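Local coordinates for conserved protein (Methanothermobacter thermautotrophicus, PDB 1I36) that binds NADP and resembles 3-hydroxyacid dehydrogenases in structure, so it is probably an NADP-dependent oxidoreductase, at the interface of chains A and B. Numbering follows the deposited sequence. Chains: chain A/B, Conserved hypothetical protein MTH1747.

Contact 1: the interface of chains A and B. Residues chain A 96, 154, 157-158, 161; chain B 180, 183, 185, 189.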
loop_
_atom_site.group_PDB
_atom_site.type_symbol
_atom_site.label_atom_id
_atom_site.label_comp_id
_atom_site.label_asym_id
_atom_site.label_seq_id
_atom_site.Cartn_x
_atom_site.Cartn_y
_atom_site.Cartn_z
ATOM N N ARG A 96 -10.240 -24.776 10.607
ATOM C CA ARG A 96 -10.048 -26.131 10.081
ATOM C C ARG A 96 -10.296 -27.158 11.203
ATOM O O ARG A 96 -10.882 -28.209 10.965
ATOM C CB ARG A 96 -8.642 -26.306 9.486
ATOM C CG ARG A 96 -8.362 -25.439 8.229
ATOM C CD ARG A 96 -6.985 -25.742 7.577
ATOM N NE ARG A 96 -6.692 -24.713 6.581
ATOM C CZ ARG A 96 -5.920 -23.650 6.800
ATOM N NH1 ARG A 96 -5.316 -23.493 7.965
ATOM N NH2 ARG A 96 -5.900 -22.652 5.924
ATOM N N ASP A 154 -10.417 -21.032 4.014
ATOM C CA ASP A 154 -10.133 -20.097 2.920
ATOM C C ASP A 154 -10.745 -18.726 3.118
ATOM O O ASP A 154 -10.038 -17.726 2.985
ATOM C CB ASP A 154 -10.520 -20.652 1.544
ATOM C CG ASP A 154 -9.693 -21.860 1.150
ATOM O OD1 ASP A 154 -8.613 -22.089 1.733
ATOM O OD2 ASP A 154 -10.109 -22.568 0.221
ATOM N N ALA A 157 -8.935 -16.949 5.852
ATOM C CA ALA A 157 -7.610 -16.568 5.365
ATOM C C ALA A 157 -7.704 -15.326 4.495
ATOM O O ALA A 157 -6.824 -14.502 4.550
ATOM C CB ALA A 157 -6.948 -17.707 4.539
ATOM N N ILE A 158 -8.642 -15.317 3.552
ATOM C CA ILE A 158 -8.836 -14.162 2.689
ATOM C C ILE A 158 -9.113 -12.885 3.505
ATOM O O ILE A 158 -8.583 -11.789 3.208
ATOM C CB ILE A 158 -10.014 -14.390 1.711
ATOM C CG1 ILE A 158 -9.630 -15.429 0.665
ATOM C CG2 ILE A 158 -10.374 -13.052 0.983
ATOM C CD1 ILE A 158 -10.861 -16.210 0.086
ATOM N N LEU A 161 -5.905 -11.828 5.265
ATOM C CA LEU A 161 -4.924 -11.314 4.302
ATOM C C LEU A 161 -5.256 -9.901 3.850
ATOM O O LEU A 161 -4.356 -9.053 3.740
ATOM C CB LEU A 161 -4.783 -12.264 3.119
ATOM C CG LEU A 161 -4.058 -13.544 3.556
ATOM C CD1 LEU A 161 -4.166 -14.620 2.491
ATOM C CD2 LEU A 161 -2.594 -13.232 3.849
ATOM N N ALA B 180 -1.089 -15.922 0.367
ATOM C CA ALA B 180 -2.306 -16.246 -0.356
ATOM C C ALA B 180 -2.011 -17.383 -1.331
ATOM O O ALA B 180 -2.821 -18.303 -1.477
ATOM C CB ALA B 180 -2.799 -15.036 -1.122
ATOM N N LEU B 183 -2.034 -21.031 -0.210
ATOM C CA LEU B 183 -3.381 -21.555 -0.029
ATOM C C LEU B 183 -4.159 -21.583 -1.340
ATOM O O LEU B 183 -5.336 -21.942 -1.349
ATOM C CB LEU B 183 -4.154 -20.684 0.980
ATOM C CG LEU B 183 -3.533 -20.545 2.376
ATOM C CD1 LEU B 183 -4.349 -19.583 3.256
ATOM C CD2 LEU B 183 -3.435 -21.914 3.012
ATOM N N LEU B 185 -5.071 -18.881 -2.983
ATOM C CA LEU B 185 -6.084 -17.815 -2.938
ATOM C C LEU B 185 -5.642 -16.444 -3.461
ATOM O O LEU B 185 -6.301 -15.436 -3.195
ATOM C CB LEU B 185 -6.533 -17.639 -1.475
ATOM C CG LEU B 185 -7.049 -18.934 -0.791
ATOM C CD1 LEU B 185 -7.226 -18.755 0.709
ATOM C CD2 LEU B 185 -8.379 -19.287 -1.419
ATOM N N VAL B 189 -7.736 -12.889 -3.101
ATOM C CA VAL B 189 -7.210 -11.780 -2.295
ATOM C C VAL B 189 -7.122 -10.521 -3.172
ATOM O O VAL B 189 -7.591 -9.458 -2.772
ATOM C CB VAL B 189 -5.844 -12.108 -1.624
ATOM C CG1 VAL B 189 -5.251 -10.854 -0.999
ATOM C CG2 VAL B 189 -6.056 -13.138 -0.535
HETATM O O HOH W 1 -6.354 -23.604 0.963
HETATM O O HOH W 2 -8.027 -23.243 -1.939
#

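Contact 2: the interface of chains A and B. Residues chain A 185, 188-189, 192; chain B 148-149, 154, 158.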
loop_
_atom_site.group_PDB
_atom_site.type_symbol
_atom_site.label_atom_id
_atom_site.label_comp_id
_atom_site.label_asym_id
_atom_site.label_seq_id
_atom_site.Cartn_x
_atom_site.Cartn_y
_atom_site.Cartn_z
ATOM N N LEU A 185 6.829 18.918 4.100
ATOM C CA LEU A 185 6.495 18.452 2.751
ATOM C C LEU A 185 5.311 17.472 2.622
ATOM O O LEU A 185 5.101 16.888 1.551
ATOM C CB LEU A 185 7.735 17.767 2.158
ATOM C CG LEU A 185 9.019 18.613 2.146
ATOM C CD1 LEU A 185 10.217 17.776 1.652
ATOM C CD2 LEU A 185 8.783 19.807 1.235
ATOM N N ASP A 188 2.938 17.982 -0.387
ATOM C CA ASP A 188 3.629 17.705 -1.648
ATOM C C ASP A 188 3.705 16.194 -1.851
ATOM O O ASP A 188 3.466 15.687 -2.939
ATOM C CB ASP A 188 5.045 18.314 -1.648
ATOM C CG ASP A 188 5.033 19.839 -1.645
ATOM O OD1 ASP A 188 4.254 20.442 -2.397
ATOM O OD2 ASP A 188 5.812 20.437 -0.892
ATOM N N VAL A 189 4.077 15.470 -0.802
ATOM C CA VAL A 189 4.145 14.027 -0.941
ATOM C C VAL A 189 2.754 13.483 -1.279
ATOM O O VAL A 189 2.608 12.678 -2.196
ATOM C CB VAL A 189 4.712 13.367 0.313
ATOM C CG1 VAL A 189 4.662 11.822 0.172
ATOM C CG2 VAL A 189 6.189 13.830 0.500
ATOM N N MET A 192 1.962 14.144 -4.860
ATOM C CA MET A 192 2.779 13.345 -5.766
ATOM C C MET A 192 2.242 11.932 -5.772
ATOM O O MET A 192 2.208 11.304 -6.816
ATOM C CB MET A 192 4.272 13.380 -5.404
ATOM C CG MET A 192 4.970 14.674 -5.837
ATOM S SD MET A 192 4.594 15.250 -7.550
ATOM C CE MET A 192 3.503 16.484 -7.161
ATOM N N ARG B 148 8.150 22.990 -5.868
ATOM C CA ARG B 148 7.678 22.362 -4.622
ATOM C C ARG B 148 8.672 22.652 -3.511
ATOM O O ARG B 148 9.807 23.030 -3.795
ATOM C CB ARG B 148 7.606 20.850 -4.802
ATOM C CG ARG B 148 6.671 20.411 -5.905
ATOM C CD ARG B 148 5.286 20.377 -5.393
ATOM N NE ARG B 148 4.342 19.807 -6.349
ATOM C CZ ARG B 148 3.088 19.518 -6.030
ATOM N NH1 ARG B 148 2.671 19.704 -4.792
ATOM N NH2 ARG B 148 2.207 19.247 -6.984
ATOM N N GLY B 149 8.243 22.517 -2.259
ATOM C CA GLY B 149 9.154 22.730 -1.153
ATOM C C GLY B 149 9.685 24.156 -1.073
ATOM O O GLY B 149 9.023 25.092 -1.557
ATOM N N ASP B 154 14.630 19.520 -0.927
ATOM C CA ASP B 154 13.188 19.256 -0.833
ATOM C C ASP B 154 12.581 18.450 -1.990
ATOM O O ASP B 154 11.801 17.537 -1.740
ATOM C CB ASP B 154 12.381 20.536 -0.626
ATOM C CG ASP B 154 12.636 21.184 0.731
ATOM O OD1 ASP B 154 13.198 20.569 1.636
ATOM O OD2 ASP B 154 12.260 22.338 0.892
ATOM N N ILE B 158 10.985 14.689 -1.706
ATOM C CA ILE B 158 9.615 14.326 -2.069
ATOM C C ILE B 158 9.659 13.086 -2.946
ATOM O O ILE B 158 8.879 12.148 -2.780
ATOM C CB ILE B 158 8.904 15.484 -2.825
ATOM C CG1 ILE B 158 8.711 16.684 -1.897
ATOM C CG2 ILE B 158 7.594 14.997 -3.433
ATOM C CD1 ILE B 158 8.362 18.008 -2.657
#

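Contact 1: the interface of chains A and B
B:Leu183 and B:Leu185 reach from the turn after helix 154-182 of chain B onto the first turns of the same helix in chain A. B:Leu183 buries 46 Å², the most in this patch. Its two methyls part ways. CD1 presses on the methyl CB of A:Ala157 at 3.5 Å, a tight fit. CD2 points to A:Arg96, with the guanidinium nitrogen NH2 3.9 Å away. A:Arg96 gets there from helix 92-101 with a chain extended from CG to NE.

B:Leu185 lies across A:Asp154, the first residue of helix 154-182. Its CG is anti to its own carbonyl carbon (chi1 -55°), and both methyls of its fork lie against the side of the aspartate. Both pack on CB and CG. CD1 also lies 3.8 Å from the carboxylate oxygen OD1 of A:Asp154, and CD2 lies nearer OD2. CD1 further touches CB of A:Ala157 and, more loosely, CG1 of A:Ile158.

The carboxylate of A:Asp154 faces the backbone of chain B through water. Water 1 lies 2.8 Å from OD1 of A:Asp154 and 3.0 Å from the carbonyl O of B:Leu183. Water 2 links OD2 to the same carbonyl, so each carboxylate oxygen has its own bridge. With an alanine here, the two waters would probably lose their carboxylate partner, and B:Leu185 would keep the CB contact but lose the packing on CG and the oxygens.

A:Leu161 closes the far end of the patch. Its CD1 sits 3.8 Å from CA of B:Ala180 and 3.9 Å from CG2 of B:Val189. The side chains of A:Leu161 and B:Val189 meet at about a right angle.

This is a mainly apolar patch with two bridging waters. In the two-fold dimer of the deposited assembly it sets the start of the long helix of one subunit against the helix end, turn and following helix of the other.

Contact 2: the interface of chains A and B
A:Asp188 and B:Arg148 form a salt bridge across the dimer interface. A:Asp188 is on helix 186-194, and B:Arg148 is on the loop before helix 154-182. The guanidinium nitrogen NH1 of B:Arg148 donates to the carboxylate oxygen OD1 of A:Asp188 at 3.0 Å, nearly straight at 164°. OD1 lies in the guanidinium plane, at its edge, and accepts through its anti lone pair, away from OD2. The two flat groups stand almost perpendicular, 89° apart, so this is not a paired, side-on bridge. The arginine chain bends at chi2 (-83°), and its CD methylene runs past the carboxylate. The second oxygen, OD2, has a weak hydrogen bond from the backbone N of B:Gly149 at 3.5 Å. The salt bridge, with some help from this weak bond, would tend to limit rotation of the carboxylate.

The apolar contacts centre on B:Ile158, which buries 62 Å². Its longer branch, CG1 and CD1, meets A:Asp188 and A:Leu185. CD1 lies 3.5 Å from CB of A:Asp188, and so packs against the stem of the acid. CG1 reaches CD1 of A:Leu185 at 4.0 Å, the two side chains crossing at about a right angle. The other branch, the CG2 methyl, meets CG of A:Met192 at 3.6 Å. A:Val189 adds a looser contact near CA of B:Ile158.

A:Leu185 extends the patch toward the loop and the start of helix 154-182. Its CD1 methyl faces the backbone O of B:Asp154, while the other methyl, CD2, packs on CA of B:Gly149 at 3.8 Å.

Contact 1 and contact 2 lie about 38 Å apart, measured between the centres of their C-alpha atoms. They draw on the same region of the protein with the chains exchanged. In both, Asp154 and Ile158 of helix 154-182 face Leu185 and Val189 of the other subunit. Contact 1 also takes in helix 92-101, and contact 2 brings in the loop at 148-149 and further residues of the helix starting at 186. They therefore sample overlapping parts of two symmetry-related patches. Each subunit gives both surfaces, so the deposited dimer is clasped at two distant places, which would tend to fix the relative orientation of the subunits.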